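Long-range contacts in SusD-like protein BACOVA_02651 (Bacteroides ovatus, PDB 5E76), which binds polysaccharide at the cell surface and probably captures xyloglucan there before its transport into the periplasm for degradation: residues F25-R30 with S69-V74; P122-E127 with P136-N141; G246-C251 with K339-P344; L254-A259 with N269-Y274. All coordinates share one frame; numbering follows the deposited sequence.

Contact 1. Residues F25-R30 with S69-V74. With BGC (beta-D-glucopyranose), chain B; XYS (alpha-D-xylopyranose), chain C.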
# COMPACT_ATOMS: atom_id res chain seq x y z
N PHE A 25 9.50 -10.43 -3.76
CA PHE A 25 9.16 -11.45 -2.78
C PHE A 25 9.61 -11.16 -1.35
O PHE A 25 8.84 -11.33 -0.41
CB PHE A 25 9.72 -12.82 -3.22
CG PHE A 25 9.38 -13.94 -2.27
CD1 PHE A 25 8.18 -14.63 -2.40
CD2 PHE A 25 10.26 -14.29 -1.24
CE1 PHE A 25 7.84 -15.66 -1.53
CE2 PHE A 25 9.93 -15.31 -0.36
CZ PHE A 25 8.70 -16.00 -0.51
N ASP A 26 10.87 -10.75 -1.20
CA ASP A 26 11.44 -10.40 0.10
C ASP A 26 10.61 -9.29 0.81
O ASP A 26 10.30 -9.36 2.02
CB ASP A 26 12.88 -9.96 -0.09
CG ASP A 26 13.82 -11.09 -0.57
OD1 ASP A 26 13.33 -12.19 -0.94
OD2 ASP A 26 15.07 -10.86 -0.57
N TYR A 27 10.26 -8.26 0.07
CA TYR A 27 9.27 -7.26 0.55
C TYR A 27 7.90 -7.90 0.91
O TYR A 27 7.41 -7.77 2.04
CB TYR A 27 9.06 -6.17 -0.51
CG TYR A 27 8.05 -5.12 -0.14
CD1 TYR A 27 8.09 -4.52 1.10
CD2 TYR A 27 7.06 -4.72 -1.04
CE1 TYR A 27 7.20 -3.56 1.45
CE2 TYR A 27 6.15 -3.76 -0.70
CZ TYR A 27 6.22 -3.19 0.55
OH TYR A 27 5.35 -2.23 0.96
N ASN A 28 7.32 -8.61 -0.04
CA ASN A 28 5.92 -9.05 0.09
C ASN A 28 5.77 -10.19 1.09
O ASN A 28 4.71 -10.36 1.67
CB ASN A 28 5.34 -9.48 -1.27
CG ASN A 28 3.83 -9.66 -1.21
OD1 ASN A 28 3.08 -8.69 -1.25
ND2 ASN A 28 3.39 -10.89 -1.10
N GLN A 29 6.87 -10.93 1.32
CA GLN A 29 6.87 -12.10 2.20
C GLN A 29 6.21 -11.81 3.55
O GLN A 29 5.55 -12.67 4.13
CB GLN A 29 8.31 -12.61 2.41
CG GLN A 29 8.38 -13.71 3.49
CD GLN A 29 9.76 -14.37 3.69
OE1 GLN A 29 10.78 -13.95 3.13
NE2 GLN A 29 9.78 -15.42 4.51
N ARG A 30 6.42 -10.60 4.06
CA ARG A 30 5.96 -10.24 5.40
C ARG A 30 5.98 -8.73 5.67
O ARG A 30 4.97 -8.16 6.07
CB ARG A 30 6.80 -10.95 6.46
CG ARG A 30 6.69 -10.29 7.84
CD ARG A 30 7.06 -11.24 8.97
NE ARG A 30 6.16 -12.38 8.98
CZ ARG A 30 6.47 -13.58 9.46
NH1 ARG A 30 7.67 -13.82 9.97
NH2 ARG A 30 5.57 -14.57 9.40
N SER A 69 15.86 -5.20 1.48
CA SER A 69 16.38 -6.13 0.49
C SER A 69 15.40 -6.33 -0.66
O SER A 69 15.79 -6.40 -1.83
CB SER A 69 16.68 -7.48 1.10
OG SER A 69 16.31 -8.51 0.18
N GLY A 70 14.13 -6.47 -0.32
CA GLY A 70 13.11 -6.65 -1.32
C GLY A 70 13.11 -5.54 -2.35
O GLY A 70 13.14 -5.84 -3.55
N PHE A 71 13.10 -4.28 -1.91
CA PHE A 71 13.00 -3.19 -2.86
C PHE A 71 14.25 -3.14 -3.71
O PHE A 71 14.19 -2.83 -4.89
CB PHE A 71 12.79 -1.83 -2.17
CG PHE A 71 11.47 -1.68 -1.49
CD1 PHE A 71 10.26 -1.81 -2.20
CD2 PHE A 71 11.42 -1.39 -0.14
CE1 PHE A 71 9.04 -1.67 -1.55
CE2 PHE A 71 10.22 -1.25 0.52
CZ PHE A 71 9.01 -1.40 -0.19
N TYR A 72 15.39 -3.44 -3.12
CA TYR A 72 16.62 -3.44 -3.91
C TYR A 72 16.72 -4.68 -4.82
O TYR A 72 17.29 -4.62 -5.91
CB TYR A 72 17.84 -3.27 -2.99
CG TYR A 72 18.09 -1.81 -2.69
CD1 TYR A 72 18.56 -0.97 -3.69
CD2 TYR A 72 17.79 -1.26 -1.46
CE1 TYR A 72 18.75 0.38 -3.45
CE2 TYR A 72 17.99 0.08 -1.21
CZ TYR A 72 18.47 0.89 -2.21
OH TYR A 72 18.66 2.24 -2.00
N SER A 73 16.13 -5.79 -4.42
CA SER A 73 15.96 -6.90 -5.35
C SER A 73 15.13 -6.50 -6.58
O SER A 73 15.44 -6.93 -7.69
CB SER A 73 15.33 -8.08 -4.63
OG SER A 73 16.26 -8.59 -3.67
N VAL A 74 14.10 -5.67 -6.40
CA VAL A 74 13.35 -5.18 -7.56
C VAL A 74 14.31 -4.36 -8.44
O VAL A 74 14.28 -4.48 -9.67
CB VAL A 74 12.07 -4.32 -7.16
CG1 VAL A 74 11.38 -3.77 -8.39
CG2 VAL A 74 11.07 -5.13 -6.31
C2 BGC B . 7.78 -17.96 9.36
C3 BGC B . 7.53 -18.17 10.80
C4 BGC B . 6.65 -19.31 10.99
C5 BGC B . 7.29 -20.51 10.43
C6 BGC B . 6.49 -21.75 10.76
C1 BGC B . 8.46 -19.20 8.75
O2 BGC B . 8.58 -16.80 9.19
O3 BGC B . 6.97 -16.94 11.38
O4 BGC B . 6.41 -19.55 12.41
O5 BGC B . 7.46 -20.33 8.98
O6 BGC B . 6.56 -22.66 9.69
C1 XYS C . 6.37 -13.92 12.90
C2 XYS C . 7.82 -13.98 13.35
C3 XYS C . 7.94 -13.85 14.86
C4 XYS C . 7.13 -12.66 15.37
C5 XYS C . 5.72 -12.67 14.80
O2 XYS C . 8.40 -15.23 12.93
O3 XYS C . 9.31 -13.69 15.23
O4 XYS C . 7.07 -12.70 16.80
O5 XYS C . 5.78 -12.71 13.37

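Contact 2. Residues P122-E127 with P136-N141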
# COMPACT_ATOMS: atom_id res chain seq x y z
N PRO A 122 15.93 9.62 1.76
CA PRO A 122 17.13 9.34 0.97
C PRO A 122 17.41 7.84 0.88
O PRO A 122 17.28 7.13 1.88
CB PRO A 122 18.24 10.06 1.74
CG PRO A 122 17.51 11.09 2.54
CD PRO A 122 16.22 10.50 2.89
N VAL A 123 17.73 7.38 -0.32
CA VAL A 123 18.17 6.02 -0.56
C VAL A 123 19.18 6.05 -1.69
O VAL A 123 19.41 7.08 -2.31
CB VAL A 123 17.03 5.08 -0.94
CG1 VAL A 123 16.12 4.86 0.24
CG2 VAL A 123 16.24 5.62 -2.13
N ILE A 124 19.76 4.89 -1.98
CA ILE A 124 20.82 4.81 -2.96
C ILE A 124 20.22 4.51 -4.34
O ILE A 124 19.52 3.53 -4.50
CB ILE A 124 21.84 3.71 -2.59
CG1 ILE A 124 22.45 3.99 -1.22
CG2 ILE A 124 22.94 3.59 -3.65
CD1 ILE A 124 23.20 2.78 -0.64
N LEU A 125 20.51 5.38 -5.30
CA LEU A 125 20.02 5.29 -6.67
C LEU A 125 20.98 4.49 -7.58
O LEU A 125 22.09 4.92 -7.89
CB LEU A 125 19.81 6.68 -7.23
CG LEU A 125 18.75 7.49 -6.50
CD1 LEU A 125 18.75 8.88 -7.03
CD2 LEU A 125 17.36 6.88 -6.69
N ILE A 126 20.51 3.33 -8.00
CA ILE A 126 21.30 2.41 -8.77
C ILE A 126 20.72 2.15 -10.16
O ILE A 126 19.71 1.48 -10.27
CB ILE A 126 21.44 1.06 -8.04
CG1 ILE A 126 22.02 1.29 -6.63
CG2 ILE A 126 22.31 0.11 -8.86
CD1 ILE A 126 21.86 0.10 -5.67
N GLU A 127 21.38 2.65 -11.20
CA GLU A 127 21.12 2.24 -12.59
C GLU A 127 21.93 1.01 -12.99
O GLU A 127 21.53 0.28 -13.89
CB GLU A 127 21.45 3.35 -13.58
CG GLU A 127 20.59 4.55 -13.47
CD GLU A 127 20.91 5.61 -14.51
OE1 GLU A 127 21.23 6.74 -14.13
OE2 GLU A 127 20.80 5.32 -15.71
N PRO A 136 29.45 -2.63 -2.63
CA PRO A 136 29.88 -1.30 -3.04
C PRO A 136 29.59 -0.23 -1.95
O PRO A 136 28.65 -0.34 -1.13
CB PRO A 136 29.04 -1.03 -4.30
CG PRO A 136 28.50 -2.35 -4.70
CD PRO A 136 28.31 -3.09 -3.43
N VAL A 137 30.45 0.78 -1.93
CA VAL A 137 30.28 1.90 -1.03
C VAL A 137 29.68 3.03 -1.85
O VAL A 137 30.37 3.71 -2.60
CB VAL A 137 31.62 2.25 -0.36
CG1 VAL A 137 31.48 3.41 0.56
CG2 VAL A 137 32.10 1.02 0.40
N ARG A 138 28.36 3.18 -1.74
CA ARG A 138 27.62 4.15 -2.52
C ARG A 138 26.96 5.09 -1.55
O ARG A 138 26.46 4.65 -0.52
CB ARG A 138 26.58 3.46 -3.43
CG ARG A 138 27.18 2.84 -4.67
CD ARG A 138 26.18 1.98 -5.45
NE ARG A 138 25.75 0.83 -4.66
CZ ARG A 138 25.37 -0.33 -5.17
NH1 ARG A 138 25.39 -0.50 -6.49
NH2 ARG A 138 24.98 -1.32 -4.36
N PRO A 139 26.96 6.40 -1.87
CA PRO A 139 26.21 7.32 -1.03
C PRO A 139 24.71 7.25 -1.24
O PRO A 139 24.21 6.88 -2.30
CB PRO A 139 26.69 8.68 -1.50
CG PRO A 139 26.90 8.48 -2.92
CD PRO A 139 27.50 7.09 -3.05
N LEU A 140 24.02 7.61 -0.18
CA LEU A 140 22.65 8.10 -0.28
C LEU A 140 22.53 9.27 -1.25
O LEU A 140 23.40 10.15 -1.30
CB LEU A 140 22.19 8.53 1.09
CG LEU A 140 22.05 7.45 2.14
CD1 LEU A 140 21.77 8.13 3.43
CD2 LEU A 140 20.89 6.57 1.79
N ASN A 141 21.42 9.30 -1.99
CA ASN A 141 21.08 10.44 -2.85
C ASN A 141 19.89 11.26 -2.32
O ASN A 141 19.05 10.73 -1.58
CB ASN A 141 20.78 9.94 -4.26
CG ASN A 141 22.00 9.33 -4.94
OD1 ASN A 141 22.02 8.14 -5.25
ND2 ASN A 141 23.00 10.16 -5.22

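Contact 3. Residues G246-C251 with K339-P344. With BGC (beta-D-glucopyranose), chain D; BGC (beta-D-glucopyranose), chain E; XYS (alpha-D-xylopyranose), chain F.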
# COMPACT_ATOMS: atom_id res chain seq x y z
N GLY A 246 2.07 -21.32 -5.48
CA GLY A 246 3.34 -21.18 -6.14
C GLY A 246 4.46 -21.74 -5.31
O GLY A 246 4.31 -21.96 -4.11
N GLU A 247 5.60 -21.99 -5.95
CA GLU A 247 6.76 -22.43 -5.20
C GLU A 247 7.29 -21.19 -4.48
O GLU A 247 6.85 -20.05 -4.77
CB GLU A 247 7.82 -23.07 -6.10
CG GLU A 247 9.11 -23.54 -5.35
CD GLU A 247 9.92 -24.59 -6.13
OE1 GLU A 247 9.29 -25.48 -6.76
OE2 GLU A 247 11.18 -24.55 -6.10
N TRP A 248 8.16 -21.41 -3.51
CA TRP A 248 8.81 -20.33 -2.80
C TRP A 248 9.41 -19.36 -3.79
O TRP A 248 9.80 -19.75 -4.89
CB TRP A 248 9.90 -20.87 -1.88
CG TRP A 248 10.25 -19.97 -0.74
CD1 TRP A 248 11.38 -19.22 -0.59
CD2 TRP A 248 9.45 -19.74 0.43
NE1 TRP A 248 11.34 -18.53 0.60
CE2 TRP A 248 10.16 -18.83 1.24
CE3 TRP A 248 8.20 -20.21 0.86
CZ2 TRP A 248 9.68 -18.39 2.47
CZ3 TRP A 248 7.71 -19.77 2.07
CH2 TRP A 248 8.46 -18.87 2.87
N TYR A 249 9.51 -18.10 -3.35
CA TYR A 249 10.03 -16.98 -4.14
C TYR A 249 9.01 -16.50 -5.15
O TYR A 249 9.26 -15.50 -5.83
CB TYR A 249 11.35 -17.30 -4.86
CG TYR A 249 12.51 -17.54 -3.93
CD1 TYR A 249 12.89 -18.81 -3.57
CD2 TYR A 249 13.22 -16.47 -3.40
CE1 TYR A 249 13.96 -19.02 -2.70
CE2 TYR A 249 14.28 -16.66 -2.55
CZ TYR A 249 14.64 -17.92 -2.20
OH TYR A 249 15.69 -18.10 -1.34
N GLU A 250 7.87 -17.17 -5.26
CA GLU A 250 6.91 -16.74 -6.25
C GLU A 250 5.45 -16.95 -5.82
O GLU A 250 4.54 -16.67 -6.61
CB GLU A 250 7.20 -17.46 -7.57
CG GLU A 250 7.04 -18.97 -7.54
CD GLU A 250 7.12 -19.59 -8.93
OE1 GLU A 250 7.84 -19.01 -9.79
OE2 GLU A 250 6.47 -20.64 -9.15
N CYS A 251 5.25 -17.38 -4.58
CA CYS A 251 3.93 -17.34 -3.94
C CYS A 251 3.76 -16.15 -3.01
O CYS A 251 4.74 -15.52 -2.57
CB CYS A 251 3.69 -18.59 -3.13
SG CYS A 251 4.99 -18.78 -1.97
N LYS A 339 -3.04 -22.67 0.89
CA LYS A 339 -2.33 -23.39 1.95
C LYS A 339 -1.49 -22.40 2.76
O LYS A 339 -1.33 -21.25 2.36
CB LYS A 339 -1.46 -24.52 1.38
CG LYS A 339 -0.68 -25.33 2.46
CD LYS A 339 -1.62 -25.88 3.57
CE LYS A 339 -0.92 -26.03 4.92
NZ LYS A 339 -1.86 -26.06 6.09
N GLN A 340 -0.99 -22.83 3.92
CA GLN A 340 -0.26 -21.93 4.81
C GLN A 340 0.84 -21.20 4.05
O GLN A 340 1.50 -21.79 3.18
CB GLN A 340 0.33 -22.70 6.01
CG GLN A 340 1.66 -23.39 5.78
CD GLN A 340 2.35 -23.68 7.10
OE1 GLN A 340 1.68 -23.98 8.09
NE2 GLN A 340 3.69 -23.57 7.13
N MET A 341 1.00 -19.92 4.36
CA MET A 341 1.95 -19.07 3.66
C MET A 341 1.83 -19.22 2.13
O MET A 341 2.84 -19.19 1.41
CB MET A 341 3.38 -19.39 4.09
CG MET A 341 3.66 -19.23 5.59
SD MET A 341 5.45 -19.39 5.96
CE MET A 341 6.05 -17.87 5.24
N ASN A 342 0.59 -19.38 1.65
CA ASN A 342 0.33 -19.46 0.21
C ASN A 342 -1.09 -18.99 -0.10
O ASN A 342 -2.06 -19.77 -0.18
CB ASN A 342 0.59 -20.88 -0.32
CG ASN A 342 1.06 -20.89 -1.77
OD1 ASN A 342 0.52 -20.20 -2.63
ND2 ASN A 342 2.09 -21.68 -2.04
N SER A 343 -1.19 -17.68 -0.25
CA SER A 343 -2.42 -17.03 -0.62
C SER A 343 -2.42 -16.88 -2.14
O SER A 343 -1.38 -16.69 -2.75
CB SER A 343 -2.57 -15.67 0.05
OG SER A 343 -3.64 -14.93 -0.53
N PRO A 344 -3.61 -16.98 -2.74
CA PRO A 344 -3.72 -16.89 -4.19
C PRO A 344 -4.07 -15.47 -4.68
O PRO A 344 -4.16 -15.26 -5.89
CB PRO A 344 -4.86 -17.85 -4.48
CG PRO A 344 -5.78 -17.65 -3.29
CD PRO A 344 -4.91 -17.28 -2.12
C2 BGC D . 13.75 -21.74 0.65
C3 BGC D . 13.42 -21.87 2.08
C4 BGC D . 12.01 -22.17 2.27
C5 BGC D . 11.69 -23.44 1.56
C6 BGC D . 10.24 -23.81 1.70
C1 BGC D . 13.41 -23.00 -0.18
O1 BGC D . 13.53 -22.74 -1.45
O2 BGC D . 15.14 -21.46 0.54
O3 BGC D . 13.77 -20.63 2.77
O4 BGC D . 11.77 -22.29 3.72
O5 BGC D . 11.95 -23.36 0.12
O6 BGC D . 9.91 -24.69 0.64
C2 BGC E . 10.12 -22.07 5.48
C3 BGC E . 9.18 -21.22 6.23
C4 BGC E . 9.77 -20.08 6.92
C5 BGC E . 10.70 -19.31 6.06
C6 BGC E . 11.40 -18.24 6.86
C1 BGC E . 11.12 -21.29 4.59
O2 BGC E . 9.34 -22.90 4.64
O3 BGC E . 8.53 -22.08 7.24
O4 BGC E . 8.64 -19.24 7.34
O5 BGC E . 11.72 -20.18 5.47
O6 BGC E . 12.28 -17.53 6.02
C1 XYS F . 6.44 -24.12 9.48
C2 XYS F . 5.27 -24.80 10.14
C3 XYS F . 5.73 -25.12 11.58
C4 XYS F . 6.95 -26.06 11.51
C5 XYS F . 8.03 -25.29 10.71
O2 XYS F . 4.26 -23.84 10.28
O3 XYS F . 4.71 -25.90 12.17
O4 XYS F . 7.46 -26.18 12.81
O5 XYS F . 7.46 -25.00 9.42

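Contact 4. Residues L254-A259 with N269-Y274. With BGC (beta-D-glucopyranose), chain G; BGC (beta-D-glucopyranose), chain H.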
# COMPACT_ATOMS: atom_id res chain seq x y z
N LEU A 254 1.53 -14.27 2.63
CA LEU A 254 0.92 -13.43 3.67
C LEU A 254 -0.27 -14.10 4.38
O LEU A 254 -0.68 -13.66 5.45
CB LEU A 254 0.49 -12.07 3.08
CG LEU A 254 1.65 -11.13 2.67
CD1 LEU A 254 1.11 -9.86 2.01
CD2 LEU A 254 2.54 -10.78 3.86
N LEU A 255 -0.79 -15.17 3.79
CA LEU A 255 -2.00 -15.83 4.29
C LEU A 255 -2.06 -16.09 5.82
O LEU A 255 -3.03 -15.71 6.48
CB LEU A 255 -2.15 -17.17 3.57
CG LEU A 255 -3.47 -17.89 3.75
CD1 LEU A 255 -4.49 -17.24 2.83
CD2 LEU A 255 -3.28 -19.34 3.44
N SER A 256 -1.02 -16.73 6.36
CA SER A 256 -1.03 -17.20 7.75
C SER A 256 -0.78 -16.07 8.72
O SER A 256 -1.14 -16.16 9.90
CB SER A 256 0.03 -18.29 7.98
OG SER A 256 -0.16 -19.44 7.16
N ASP A 257 -0.13 -15.02 8.20
CA ASP A 257 0.08 -13.76 8.94
C ASP A 257 -1.22 -12.92 9.02
O ASP A 257 -1.39 -12.14 9.97
CB ASP A 257 1.17 -12.89 8.28
CG ASP A 257 2.58 -13.47 8.41
OD1 ASP A 257 2.79 -14.51 9.06
OD2 ASP A 257 3.50 -12.83 7.84
N LEU A 258 -2.09 -13.01 8.01
CA LEU A 258 -3.30 -12.17 8.00
C LEU A 258 -4.43 -12.84 8.76
O LEU A 258 -5.12 -12.18 9.53
CB LEU A 258 -3.76 -11.84 6.57
CG LEU A 258 -2.78 -10.98 5.75
CD1 LEU A 258 -3.18 -10.90 4.31
CD2 LEU A 258 -2.64 -9.57 6.33
N ALA A 259 -4.57 -14.16 8.58
CA ALA A 259 -5.75 -14.92 9.04
C ALA A 259 -5.69 -15.27 10.52
O ALA A 259 -4.67 -15.81 11.00
CB ALA A 259 -5.90 -16.19 8.22
N ASN A 269 -3.37 -23.73 8.30
CA ASN A 269 -2.69 -23.17 9.47
C ASN A 269 -2.49 -21.66 9.36
O ASN A 269 -2.18 -21.14 8.29
CB ASN A 269 -1.33 -23.86 9.67
CG ASN A 269 -0.64 -23.44 10.96
OD1 ASN A 269 -1.28 -23.26 11.99
ND2 ASN A 269 0.68 -23.29 10.90
N CYS A 270 -2.70 -20.96 10.48
CA CYS A 270 -2.54 -19.51 10.54
C CYS A 270 -2.41 -19.10 11.99
O CYS A 270 -2.58 -19.94 12.89
CB CYS A 270 -3.72 -18.78 9.87
SG CYS A 270 -5.34 -19.19 10.53
N TRP A 271 -2.10 -17.82 12.22
CA TRP A 271 -1.75 -17.37 13.56
C TRP A 271 -1.89 -15.88 13.81
O TRP A 271 -1.51 -15.41 14.87
CB TRP A 271 -0.29 -17.78 13.86
CG TRP A 271 0.61 -17.35 12.77
CD1 TRP A 271 0.96 -16.07 12.46
CD2 TRP A 271 1.27 -18.20 11.82
NE1 TRP A 271 1.79 -16.06 11.37
CE2 TRP A 271 2.00 -17.35 10.96
CE3 TRP A 271 1.31 -19.58 11.61
CZ2 TRP A 271 2.78 -17.85 9.91
CZ3 TRP A 271 2.07 -20.07 10.56
CH2 TRP A 271 2.79 -19.22 9.73
N SER A 272 -2.40 -15.13 12.84
CA SER A 272 -2.57 -13.67 13.03
C SER A 272 -3.27 -13.29 14.34
O SER A 272 -4.28 -13.85 14.70
CB SER A 272 -3.37 -13.04 11.88
OG SER A 272 -3.11 -11.64 11.85
N SER A 273 -2.68 -12.35 15.05
CA SER A 273 -3.29 -11.79 16.23
C SER A 273 -3.58 -10.31 16.01
O SER A 273 -3.82 -9.54 16.96
CB SER A 273 -2.36 -11.98 17.41
OG SER A 273 -1.07 -11.56 17.00
N TYR A 274 -3.54 -9.92 14.75
CA TYR A 274 -3.84 -8.54 14.36
C TYR A 274 -5.31 -8.23 14.56
O TYR A 274 -6.17 -9.08 14.28
CB TYR A 274 -3.49 -8.31 12.89
CG TYR A 274 -2.03 -8.07 12.61
CD1 TYR A 274 -1.28 -7.24 13.42
CD2 TYR A 274 -1.41 -8.66 11.52
CE1 TYR A 274 0.06 -7.00 13.17
CE2 TYR A 274 -0.08 -8.42 11.25
CZ TYR A 274 0.64 -7.59 12.07
OH TYR A 274 1.97 -7.37 11.80
C2 BGC G . 1.48 -15.52 16.83
C3 BGC G . 1.51 -14.65 18.03
C4 BGC G . 1.67 -15.46 19.24
C5 BGC G . 2.91 -16.26 19.21
C6 BGC G . 2.92 -17.14 20.44
C1 BGC G . 2.83 -16.26 16.71
O2 BGC G . 1.21 -14.76 15.66
O3 BGC G . 0.27 -13.85 18.10
O4 BGC G . 1.74 -14.61 20.42
O5 BGC G . 2.97 -17.08 18.00
O6 BGC G . 3.64 -18.34 20.20
C2 BGC H . 5.13 -19.73 14.36
C3 BGC H . 3.97 -19.18 15.18
C4 BGC H . 4.10 -17.67 15.38
C5 BGC H . 4.38 -16.97 14.05
C6 BGC H . 4.59 -15.47 14.26
C1 BGC H . 5.35 -18.90 13.10
O2 BGC H . 4.86 -21.09 14.00
O3 BGC H . 3.93 -19.83 16.45
O4 BGC H . 2.89 -17.15 15.94
O5 BGC H . 5.55 -17.53 13.46
O6 BGC H . 5.51 -14.97 13.28
O HOH W 1 -6.33 -10.85 12.16

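Contact 1. Residues F25-R30 with S69-V74
Helix segments 25-30 and 69-74 pack roughly antiparallel, their local axes 7.2 Å apart at a signed crossing angle of -144°, with Tyr-27 set against Gly-70. This is helix-helix packing in the helical N-terminal part of this SusD-family protein, and the approach is close because Gly-70 brings no side chain: its CA lies 3.6 Å from Tyr-27 N and 3.5 Å from Asp-26 CB, so both rest directly on the glycine main chain, where a CB would clash. With CG anti to the backbone N (chi1 178°), the Tyr-27 ring swings past the glycine to Phe-71. The rings meet obliquely, planes at 40° and centroids 4.2 Å apart, with Phe-71 CZ over one face of the tyrosine, near its rim. Tyr-27 OH reaches on to a hydrogen bond with Tyr-415. An alanine in place of Tyr-27 is likely to open a gap beside the Phe-71 ring and leave the Tyr-415 hydroxyl without this mate. On the partly exposed side Asp-26 OD2 comes within 2.8 Å of Ser-69 OG, while Ser-73 OG gives its proton to Ser-69 O. One turn beyond Tyr-27 on the same helix, Arg-30 enters the glycan pocket and forms a salt bridge with Asp-257. C1 of the chain C xylose lies over one face of the Arg-30 guanidinium, and the chain B glucose accepts weak hydrogen bonds, one from Arg-30 NH1 to O2 at 3.2 Å.

Contact 2. Residues P122-E127 with P136-N141
Asn-141 grips the 122-127 segment twice, once through its backbone and once through its side chain. Its N-H gives a nearly straight bond to Val-123 O (3.0 Å, 167° at the hydrogen), arriving from above the carbonyl plane. Leu-125 N donates to Asn-141 OD1 at 3.1 Å, this time in the plane of the side-chain carbonyl. The other end of the amide is satisfied too, since ND2 donates to Val-505 O; with both ends engaged, the rotation of the amide is fixed. Leu-125 crosses the asparagine at a slant, CB against OD1 and CD1 3.6 Å from Asn-141 CB.

Other main-chain groups of 122-127 find partners outside: Tyr-113 OH bonds to both Ile-124 O and Ile-126 N, Tyr-72 OH to Ile-124 N, Tyr-489 OH to Pro-122 O and Asn-79 ND2 to Ile-126 O. On the facing segment Arg-138 O accepts from Asn-497 ND2, and Leu-140 pairs with Val-505 through the backbone. Across the middle, Ile-124 CG2 meets Arg-138 CB at 3.6 Å, the two side chains crossing at about a right angle. Arg-138 bends at chi3 (-64°), which turns its guanidinium over Ile-126: Ile-126 CD1 sits 3.6 Å from Arg-138 CZ, above the centre of one face. Pro-136 CG covers the opposite face. Sandwiched by aliphatic carbon, the group has NH1 buried without a polar partner in the model. The arrangement is an irregular loop folded back on itself, joining helix 95-117 to helix 143-160 within the helical N-terminal part of a SusD-family protein.

Contact 3. Residues G246-C251 with K339-P344
The glycan-binding platform of this SusD homologue is built partly here, where the loop 246-251 carrying Trp-248 meets the loop 339-344 carrying Met-341. The indole serves as a flat bed for sugar: C4 of the chain D glucose lies over the centre of one face, 3.9 Å above the plane, and C1 of the chain E glucose over the same face nearer the rim. Such stacking of pyranose rings on a tryptophan is a common form of carbohydrate recognition. At the edge of the indole, near its plane, the Met-341 methyl CE comes within 3.5 Å of Trp-248 CH2. The methionine chain bends at chi3 (70°) to bring the methyl there, while its sulfur faces the sugar, SD lying 3.5 Å from O4 of the chain E glucose. A serine in place of Trp-248 would probably leave both glucoses without their flat support and the Met-341 methyl without the indole edge it packs on.

Behind the platform, Asn-342 ties the loops together. Its ND2 donates to Gly-246 O at 3.0 Å, reaching a lone pair in the carbonyl plane, and Cys-251 CB packs against the same amide, 3.6 Å from OD1. Gln-340 reaches a different sugar: NE2 donates to O2 of the chain F xylose at 3.2 Å, and OE1 accepts from Asn-269. Phe-25 of helix 25-38 meets Trp-248 edge-to-face. The two loops follow strand 236-240 and precede strand 347-351 respectively, with Ser-256 of helix 255-258 bonded to Met-341 N.

Contact 4. Residues L254-A259 with N269-Y274
Ser-256 and Trp-271 pack tightly at the centre of this contact. The serine CB sits over the face of the six-membered ring, 3.5 Å from its centroid and 17° off the normal, a CH-pi contact, and Ser-256 O lies over the same face toward the rim. That carbonyl accepts Trp-271 N in its own plane at 3.0 Å, with a weak second bond from Ser-272 N, while Ser-256 OG gives its proton to Asn-269 O at 2.9 Å. The indole is also held at its edge: Trp-271 NE1 donates to Asp-257 OD1 at 3.0 Å, near the ring plane and on the anti side of the carboxylate. The same OD1 makes a salt bridge with Arg-30, which probably helps to position the carboxylate. Beneath, Ala-259 CB packs on Cys-270 CB at 3.8 Å. Away from the ligand, water 1 bridges the buried Leu-258 O and Tyr-274 O.

The short helix 255-258 thus acts as backing for a tryptophan of the glycan pocket, a pocket wall of the SusD fold. With CG between the backbone N and the carbonyl carbon (chi1 51°), the Trp-271 ring folds back over Ser-256 and leaves its other face to the sugar: C5 of the chain H glucose lies 3.7 Å above the ring plane, opposite the serine.

The ligand side is looser, with Asn-269, Trp-271 and Ser-273 all partly exposed. Ser-273 points away from the helix and shares a hydrogen bond with O3 of the chain G glucose at 2.9 Å, its OG also bonded to Ser-45.

In the fold
Contacts 1 and 2 come first along the chain and lie in its N-terminal part; contacts 3 and 4 belong to the later part, with contact 4 falling in the sequence between the two segments of contact 3. The centres of contacts 3 and 4 are about 14 Å apart, and contact 1 lies about 15 Å from contact 3 and 19 Å from contact 4, so helix 25-38 brings the two parts of the chain together along one glycan-binding surface. Contact 2 stands apart, its centre about 35 Å from that of contact 4, yet it adjoins contact 1 through Tyr-72 of helix 62-84. The xyloglucan site is therefore assembled from distant parts of the chain.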